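Local atomic coordinates of vaginolysin (Gardnerella vaginalis, PDB entry 5IMY), a protein that probably acts as a secreted pore-forming toxin of the cholesterol-dependent cytolysin family, binding membrane cholesterol and lysing host cells. Residues A[383-388]-A[424-429]; A[396-401]-A[412-417]; A[443-448]-A[455-460]. All coordinates share one frame; numbering follows the deposited sequence.

How the interactions relate
All three contacts lie in the C-terminal beta-sandwich domain of the cytolysin fold, on the same side of the chain's centre. Interaction 1 joins strands 363-389 and 426-433 of one sheet. Interaction 2, nested along the chain inside the loop that interaction 1 closes, pairs the hairpin strands 395-403 and 409-415 of the other sheet. Interaction 3 follows both, in the loop between strands 440-443 and 460-464, which belong to the same sheet as interaction 2. Centre to centre, interactions 1 and 3 are about 14 Å apart, 2 and 3 about 20 Å, and 1 and 2 about 22 Å. Together they sample both sheets and a loop that probably approaches the membrane.

Interaction 1 (A[383-388]-A[424-429]); sequences TLDHRG and TAHFNT
T424 and A425 meet the H386 ring. The backbone N of T424 lies near the plane of the imidazole, 4.2 Å from H386 CD2, whereas A425 O sits over one face, displaced toward the rim. H426 follows with its ring beside R387, and H426 CD2 is 3.8 Å from R387 CB. H426 NE2 also comes close to D385 OD1, but the angle is too poor for a hydrogen bond. F427 then fixes the antiparallel register through two backbone bonds with H386: H386 N to F427 O is 2.9 Å, and F427 N to H386 O 3.2 Å. The F427 ring presents its edge to L384 CD1. At N428 the link passes to side chains: N428 ND2 donates to D385 OD1 over 2.9 Å with an N-H...O angle of 156°. The donor reaches that oxygen from 60° out of the carboxylate plane. With CG anti to the backbone N (chi1 -164°), the D385 carboxylate lies beside N428 ND2; D385, R387, H426 and N428 point to the same sheet face. The other oxygen, D385 OD2, forms a salt bridge with R387 NE, whose hydrogen bond is weak, so the carboxylate is engaged through both oxygens. T429 closes the pairing, L384 N lying 2.8 Å from T429 O, while T429 CG2 packs against L384 CD1 on the opposite face. This is antiparallel pairing within a sheet of the C-terminal beta-sandwich domain, strand 363-389 being flanked by strand 426-433 and by the parallel strand 469-475, where D385 has backbone bonds with I472 and N474 and H386 ND1 bonds N474 OD1.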
# COMPACT_ATOMS: atom_id res chain seq x y z
N THR A 383 -0.89 -22.65 19.99
CA THR A 383 -0.32 -23.71 20.81
C THR A 383 -0.94 -25.05 20.42
O THR A 383 -2.17 -25.17 20.35
CB THR A 383 -0.54 -23.43 22.30
OG1 THR A 383 0.30 -22.34 22.71
CG2 THR A 383 -0.24 -24.66 23.17
N LEU A 384 -0.09 -26.05 20.18
CA LEU A 384 -0.53 -27.40 19.86
C LEU A 384 -0.12 -28.34 20.98
O LEU A 384 1.06 -28.38 21.35
CB LEU A 384 0.07 -27.87 18.54
CG LEU A 384 0.11 -26.89 17.37
CD1 LEU A 384 1.00 -27.44 16.27
CD2 LEU A 384 -1.29 -26.61 16.83
N ASP A 385 -1.08 -29.08 21.52
CA ASP A 385 -0.81 -30.07 22.56
C ASP A 385 -1.41 -31.40 22.12
O ASP A 385 -2.63 -31.55 22.05
CB ASP A 385 -1.40 -29.64 23.91
CG ASP A 385 -0.82 -30.43 25.07
OD1 ASP A 385 0.35 -30.84 24.99
OD2 ASP A 385 -1.55 -30.63 26.07
N HIS A 386 -0.54 -32.37 21.82
CA HIS A 386 -0.94 -33.68 21.32
C HIS A 386 -0.63 -34.73 22.38
O HIS A 386 0.52 -35.12 22.56
CB HIS A 386 -0.22 -33.99 20.01
CG HIS A 386 -0.28 -35.44 19.62
ND1 HIS A 386 -1.42 -36.20 19.74
CD2 HIS A 386 0.66 -36.26 19.10
CE1 HIS A 386 -1.18 -37.43 19.32
NE2 HIS A 386 0.08 -37.49 18.93
N ARG A 387 -1.67 -35.18 23.08
CA ARG A 387 -1.53 -36.22 24.09
C ARG A 387 -2.46 -37.39 23.77
O ARG A 387 -3.34 -37.73 24.58
CB ARG A 387 -1.81 -35.67 25.49
CG ARG A 387 -2.51 -34.31 25.51
CD ARG A 387 -3.07 -33.98 26.89
NE ARG A 387 -2.27 -32.99 27.60
CZ ARG A 387 -2.53 -32.58 28.84
NH1 ARG A 387 -3.55 -33.09 29.51
NH2 ARG A 387 -1.75 -31.67 29.42
N GLY A 388 -2.28 -37.99 22.61
CA GLY A 388 -3.17 -39.06 22.16
C GLY A 388 -2.40 -40.30 21.79
O GLY A 388 -1.31 -40.23 21.22
N THR A 424 4.43 -37.68 17.96
CA THR A 424 4.23 -38.88 18.75
C THR A 424 4.11 -38.53 20.23
O THR A 424 4.43 -37.43 20.68
CB THR A 424 5.38 -39.87 18.55
OG1 THR A 424 5.18 -41.01 19.39
CG2 THR A 424 6.72 -39.22 18.87
N ALA A 425 3.63 -39.52 21.00
CA ALA A 425 3.51 -39.43 22.45
C ALA A 425 2.94 -38.08 22.87
O ALA A 425 1.79 -37.76 22.53
CB ALA A 425 4.87 -39.68 23.11
N HIS A 426 3.71 -37.28 23.60
CA HIS A 426 3.31 -35.93 23.98
C HIS A 426 4.17 -34.95 23.20
O HIS A 426 5.39 -34.89 23.38
CB HIS A 426 3.45 -35.70 25.48
CG HIS A 426 2.79 -34.45 25.96
ND1 HIS A 426 3.41 -33.22 25.93
CD2 HIS A 426 1.55 -34.23 26.46
CE1 HIS A 426 2.59 -32.30 26.40
NE2 HIS A 426 1.45 -32.88 26.73
N PHE A 427 3.53 -34.18 22.32
CA PHE A 427 4.18 -33.15 21.53
C PHE A 427 3.53 -31.82 21.85
O PHE A 427 2.31 -31.68 21.74
CB PHE A 427 4.07 -33.46 20.03
CG PHE A 427 4.52 -32.34 19.14
CD1 PHE A 427 5.85 -32.22 18.77
CD2 PHE A 427 3.61 -31.41 18.67
CE1 PHE A 427 6.26 -31.19 17.94
CE2 PHE A 427 4.02 -30.38 17.85
CZ PHE A 427 5.34 -30.26 17.48
N ASN A 428 4.35 -30.85 22.26
CA ASN A 428 3.85 -29.53 22.62
C ASN A 428 4.72 -28.46 21.96
O ASN A 428 5.94 -28.61 21.88
CB ASN A 428 3.86 -29.33 24.14
CG ASN A 428 3.04 -28.14 24.58
OD1 ASN A 428 3.57 -27.04 24.78
ND2 ASN A 428 1.73 -28.34 24.74
N THR A 429 4.08 -27.40 21.49
CA THR A 429 4.79 -26.29 20.87
C THR A 429 3.83 -25.13 20.68
O THR A 429 2.61 -25.33 20.56
CB THR A 429 5.40 -26.70 19.52
OG1 THR A 429 6.20 -25.63 19.01
CG2 THR A 429 4.31 -27.03 18.50

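Interaction 2 (A[396-401]-A[412-417]); sequences IYWDEY and RSRAWE
This is the antiparallel pairing of a beta hairpin, strands 395-403 and 409-415, at one side of the four-stranded sheet of the beta-sandwich domain. The register rests on backbone bonds: W416 N to I396 O is 3.0 Å, R414 N to W398 O is 2.9 Å, and E400 and R412 exchange a reciprocal pair, while W398 N to R414 O is weak. W398, R414 and E400 share one face. CG of W398 stands between its backbone N and carbonyl carbon (chi1 66°), and the indole face receives R414 CB, 3.8 Å from the five-membered ring centroid in a CH-pi contact. The arginine bends at chi2 (-87°), and its NE bonds E400 OE1 at 3.0 Å in a salt bridge, from 38° out of the carboxylate plane, with OE1 near the guanidinium plane. E400 OE2 takes a weak bond from W398 NE1, so one carboxylate ties the indole to the arginine. Beyond the six-membered ring, whose CZ3 approaches W416 CB, I396 CB and W416 CB pack 3.9 Å apart. On the other face Y397 CD1 touches A415 CB at 4.0 Å, and D399 OD2 is hydrogen-bonded to N439 ND2. Strand 409-415 continues the sheet onto a strand of another protein chain, R412 pairing there. E400 probably offsets part of the charge of R414, whose NH1 also makes a long, weak ion pair with an acidic side chain of that chain.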
# COMPACT_ATOMS: atom_id res chain seq x y z
N ILE A 396 -0.91 -26.62 8.49
CA ILE A 396 -1.27 -25.25 8.85
C ILE A 396 -0.80 -24.32 7.74
O ILE A 396 0.39 -24.33 7.39
CB ILE A 396 -0.67 -24.85 10.21
CG1 ILE A 396 -1.27 -25.71 11.32
CG2 ILE A 396 -0.90 -23.36 10.50
CD1 ILE A 396 -0.61 -25.54 12.67
N TYR A 397 -1.72 -23.53 7.20
CA TYR A 397 -1.41 -22.56 6.16
C TYR A 397 -2.04 -21.22 6.52
O TYR A 397 -2.99 -21.14 7.31
CB TYR A 397 -1.92 -23.01 4.79
CG TYR A 397 -1.64 -24.46 4.45
CD1 TYR A 397 -0.57 -24.81 3.64
CD2 TYR A 397 -2.46 -25.47 4.94
CE1 TYR A 397 -0.31 -26.13 3.33
CE2 TYR A 397 -2.21 -26.79 4.63
CZ TYR A 397 -1.14 -27.11 3.83
OH TYR A 397 -0.89 -28.43 3.53
N TRP A 398 -1.50 -20.16 5.92
CA TRP A 398 -2.06 -18.82 6.09
C TRP A 398 -1.57 -17.96 4.93
O TRP A 398 -0.63 -18.31 4.22
CB TRP A 398 -1.67 -18.22 7.44
CG TRP A 398 -0.21 -17.94 7.59
CD1 TRP A 398 0.43 -16.77 7.30
CD2 TRP A 398 0.79 -18.84 8.07
NE1 TRP A 398 1.77 -16.88 7.57
CE2 TRP A 398 2.02 -18.14 8.05
CE3 TRP A 398 0.77 -20.16 8.52
CZ2 TRP A 398 3.21 -18.73 8.46
CZ3 TRP A 398 1.96 -20.74 8.93
CH2 TRP A 398 3.17 -20.03 8.89
N ASP A 399 -2.22 -16.81 4.77
CA ASP A 399 -1.95 -15.90 3.66
C ASP A 399 -1.29 -14.63 4.16
O ASP A 399 -1.63 -14.13 5.24
CB ASP A 399 -3.25 -15.56 2.92
CG ASP A 399 -3.85 -16.76 2.21
OD1 ASP A 399 -3.08 -17.56 1.64
OD2 ASP A 399 -5.09 -16.90 2.22
N GLU A 400 -0.35 -14.11 3.37
CA GLU A 400 0.33 -12.85 3.66
C GLU A 400 0.01 -11.88 2.53
O GLU A 400 0.55 -12.00 1.43
CB GLU A 400 1.83 -13.07 3.81
CG GLU A 400 2.27 -13.38 5.24
CD GLU A 400 3.63 -14.04 5.31
OE1 GLU A 400 4.40 -13.93 4.33
OE2 GLU A 400 3.93 -14.67 6.35
N TYR A 401 -0.87 -10.93 2.81
CA TYR A 401 -1.20 -9.90 1.83
C TYR A 401 -0.15 -8.80 1.84
O TYR A 401 0.57 -8.59 2.83
CB TYR A 401 -2.58 -9.30 2.11
CG TYR A 401 -3.75 -10.21 1.81
CD1 TYR A 401 -3.56 -11.53 1.42
CD2 TYR A 401 -5.05 -9.74 1.91
CE1 TYR A 401 -4.63 -12.36 1.15
CE2 TYR A 401 -6.13 -10.56 1.65
CZ TYR A 401 -5.91 -11.87 1.27
OH TYR A 401 -6.98 -12.69 1.00
N ARG A 412 0.89 -14.00 -0.84
CA ARG A 412 1.82 -15.13 -0.83
C ARG A 412 1.40 -16.07 0.30
O ARG A 412 1.39 -15.67 1.47
CB ARG A 412 3.26 -14.66 -0.63
CG ARG A 412 4.28 -15.79 -0.55
CD ARG A 412 5.67 -15.28 -0.21
NE ARG A 412 6.36 -14.72 -1.37
CZ ARG A 412 6.41 -13.43 -1.68
NH1 ARG A 412 5.81 -12.52 -0.92
NH2 ARG A 412 7.07 -13.04 -2.77
N SER A 413 1.06 -17.30 -0.05
CA SER A 413 0.67 -18.28 0.95
C SER A 413 1.91 -18.82 1.67
O SER A 413 3.03 -18.75 1.18
CB SER A 413 -0.10 -19.43 0.32
OG SER A 413 -0.52 -20.37 1.30
N ARG A 414 1.67 -19.37 2.86
CA ARG A 414 2.74 -19.90 3.70
C ARG A 414 2.32 -21.24 4.26
O ARG A 414 1.14 -21.60 4.25
CB ARG A 414 3.08 -18.94 4.84
CG ARG A 414 3.70 -17.63 4.40
CD ARG A 414 5.21 -17.75 4.27
NE ARG A 414 5.81 -16.51 3.79
CZ ARG A 414 7.08 -16.38 3.41
NH1 ARG A 414 7.90 -17.42 3.45
NH2 ARG A 414 7.53 -15.21 2.99
N ALA A 415 3.31 -21.99 4.75
CA ALA A 415 3.07 -23.27 5.39
C ALA A 415 3.96 -23.38 6.62
O ALA A 415 5.14 -23.01 6.58
CB ALA A 415 3.34 -24.44 4.44
N TRP A 416 3.38 -23.87 7.71
CA TRP A 416 4.14 -24.15 8.92
C TRP A 416 5.29 -25.10 8.61
O TRP A 416 5.08 -26.17 8.03
CB TRP A 416 3.20 -24.73 9.98
CG TRP A 416 3.83 -25.30 11.23
CD1 TRP A 416 3.47 -26.46 11.86
CD2 TRP A 416 4.89 -24.74 12.01
NE1 TRP A 416 4.24 -26.66 12.97
CE2 TRP A 416 5.12 -25.61 13.09
CE3 TRP A 416 5.67 -23.58 11.90
CZ2 TRP A 416 6.10 -25.37 14.05
CZ3 TRP A 416 6.64 -23.35 12.86
CH2 TRP A 416 6.85 -24.24 13.92
N GLU A 417 6.52 -24.69 8.97
CA GLU A 417 7.69 -25.49 8.62
C GLU A 417 7.54 -26.93 9.10
O GLU A 417 7.98 -27.87 8.43
CB GLU A 417 8.96 -24.86 9.20
CG GLU A 417 9.23 -25.15 10.68
CD GLU A 417 10.64 -24.76 11.10
OE1 GLU A 417 11.43 -24.33 10.23
OE2 GLU A 417 10.96 -24.90 12.30

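Interaction 3 (A[443-448]-A[455-460]); sequences KLVEKT and WRTVYD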
# COMPACT_ATOMS: atom_id res chain seq x y z
N LYS A 443 -5.24 -28.28 10.26
CA LYS A 443 -5.74 -29.65 10.11
C LYS A 443 -4.80 -30.59 10.85
O LYS A 443 -3.58 -30.38 10.84
CB LYS A 443 -5.85 -30.04 8.63
CG LYS A 443 -6.72 -31.25 8.35
CD LYS A 443 -6.94 -31.46 6.85
CE LYS A 443 -5.95 -32.44 6.26
NZ LYS A 443 -5.92 -32.39 4.77
N LEU A 444 -5.36 -31.63 11.48
CA LEU A 444 -4.59 -32.49 12.37
C LEU A 444 -4.38 -33.90 11.81
O LEU A 444 -3.24 -34.29 11.59
CB LEU A 444 -5.27 -32.56 13.75
CG LEU A 444 -4.66 -33.49 14.80
CD1 LEU A 444 -3.16 -33.34 14.87
CD2 LEU A 444 -5.26 -33.21 16.17
N VAL A 445 -5.45 -34.67 11.60
CA VAL A 445 -5.39 -36.04 11.10
C VAL A 445 -4.50 -36.93 11.97
O VAL A 445 -3.48 -36.48 12.51
CB VAL A 445 -4.96 -36.10 9.62
CG1 VAL A 445 -5.64 -35.00 8.81
CG2 VAL A 445 -3.43 -36.06 9.42
N GLU A 446 -4.87 -38.21 12.09
CA GLU A 446 -4.16 -39.17 12.93
C GLU A 446 -4.00 -40.49 12.19
O GLU A 446 -4.85 -40.87 11.38
CB GLU A 446 -4.90 -39.41 14.25
CG GLU A 446 -6.30 -40.01 14.08
CD GLU A 446 -6.59 -41.14 15.06
OE1 GLU A 446 -5.64 -41.82 15.49
OE2 GLU A 446 -7.77 -41.33 15.40
N LYS A 447 -2.91 -41.19 12.48
CA LYS A 447 -2.65 -42.48 11.85
C LYS A 447 -3.57 -43.54 12.44
O LYS A 447 -3.49 -43.84 13.64
CB LYS A 447 -1.18 -42.88 12.03
CG LYS A 447 -0.81 -44.18 11.31
CD LYS A 447 0.50 -44.77 11.81
CE LYS A 447 0.39 -45.29 13.25
NZ LYS A 447 0.26 -46.78 13.32
N THR A 448 -4.43 -44.11 11.60
CA THR A 448 -5.42 -45.09 12.03
C THR A 448 -5.17 -46.48 11.47
O THR A 448 -5.64 -47.46 12.07
CB THR A 448 -6.83 -44.62 11.62
OG1 THR A 448 -7.22 -43.53 12.46
CG2 THR A 448 -7.87 -45.74 11.74
N TRP A 455 -4.96 -41.20 6.46
CA TRP A 455 -5.09 -40.73 7.83
C TRP A 455 -6.54 -40.35 8.13
O TRP A 455 -7.32 -40.01 7.24
CB TRP A 455 -4.18 -39.53 8.06
CG TRP A 455 -2.84 -39.83 8.67
CD1 TRP A 455 -2.34 -39.34 9.83
CD2 TRP A 455 -1.82 -40.69 8.13
NE1 TRP A 455 -1.08 -39.83 10.07
CE2 TRP A 455 -0.73 -40.66 9.04
CE3 TRP A 455 -1.71 -41.48 6.98
CZ2 TRP A 455 0.43 -41.39 8.83
CZ3 TRP A 455 -0.55 -42.20 6.78
CH2 TRP A 455 0.51 -42.15 7.70
N ARG A 456 -6.89 -40.39 9.41
CA ARG A 456 -8.23 -40.05 9.88
C ARG A 456 -8.23 -38.62 10.39
O ARG A 456 -7.46 -38.28 11.29
CB ARG A 456 -8.68 -41.01 10.98
CG ARG A 456 -9.88 -40.53 11.77
CD ARG A 456 -10.40 -41.61 12.69
NE ARG A 456 -11.40 -41.11 13.63
CZ ARG A 456 -12.11 -41.89 14.44
NH1 ARG A 456 -11.93 -43.20 14.45
NH2 ARG A 456 -13.01 -41.34 15.26
N THR A 457 -9.11 -37.79 9.83
CA THR A 457 -9.09 -36.36 10.10
C THR A 457 -9.71 -36.05 11.46
O THR A 457 -10.89 -36.33 11.69
CB THR A 457 -9.83 -35.60 9.00
OG1 THR A 457 -9.19 -35.82 7.74
CG2 THR A 457 -9.85 -34.10 9.30
N VAL A 458 -8.90 -35.48 12.34
CA VAL A 458 -9.38 -34.83 13.56
C VAL A 458 -9.25 -33.33 13.34
O VAL A 458 -8.22 -32.86 12.84
CB VAL A 458 -8.57 -35.27 14.79
CG1 VAL A 458 -9.30 -34.87 16.08
CG2 VAL A 458 -8.31 -36.77 14.77
N TYR A 459 -10.29 -32.58 13.68
CA TYR A 459 -10.22 -31.12 13.66
C TYR A 459 -9.73 -30.56 12.33
O TYR A 459 -8.52 -30.54 12.07
CB TYR A 459 -9.31 -30.64 14.79
CG TYR A 459 -9.22 -29.13 14.90
CD1 TYR A 459 -10.05 -28.44 15.77
CD2 TYR A 459 -8.32 -28.41 14.14
CE1 TYR A 459 -9.98 -27.07 15.89
CE2 TYR A 459 -8.24 -27.03 14.24
CZ TYR A 459 -9.07 -26.37 15.12
OH TYR A 459 -8.98 -25.00 15.22
N ASP A 460 -10.64 -30.10 11.48
CA ASP A 460 -10.30 -29.41 10.24
C ASP A 460 -11.05 -28.09 10.22
O ASP A 460 -12.28 -28.07 10.10
CB ASP A 460 -10.65 -30.26 9.01
CG ASP A 460 -10.11 -29.68 7.72
OD1 ASP A 460 -9.63 -28.52 7.74
OD2 ASP A 460 -10.17 -30.37 6.68
O HOH W 1 -8.35 -33.92 4.95
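The neck of the tryptophan-rich loop of the cytolysin family is closed where E446 meets R456, an antiparallel hydrogen-bonded pair. E446 N lies 2.7 Å from R456 O, and R456 N donates to E446 O at 2.9 Å with a nearly straight angle of 170°. Their side chains run side by side, yet no N-H of R456 points at E446 OE2, which lies well out of the guanidinium plane; R456 NH1 instead bonds L479 O. CG of E446 lies between its backbone N and carbonyl carbon (chi1 62°), within 3.9 Å of V458 CG2. Next to this pair W455 lies across segment 443-448: K447 CA sits over one indole face, and K447 CB is 3.6 Å from W455 NE1. The V445 and W455 side chains cross at about a right angle. E446 and R456 match the ends of the conserved undecapeptide of cholesterol-dependent cytolysins, and the neighbouring T478 and L479 match the threonine-leucine pair implicated in cholesterol recognition across the family. Toward strands 440-443 and 460-464 the register slips by one residue. There L444 N makes two weak bonds, to V458 O and Y459 O, while L444 CD2 packs 4.1 Å from V458 CB. K443 and D460 form a non-hydrogen-bonded pair in which the aliphatic K443 CD touches D460 OD2 at 3.4 Å. K443 NZ donates to a water 2.9 Å away, which is also weakly linked to T457 OG1.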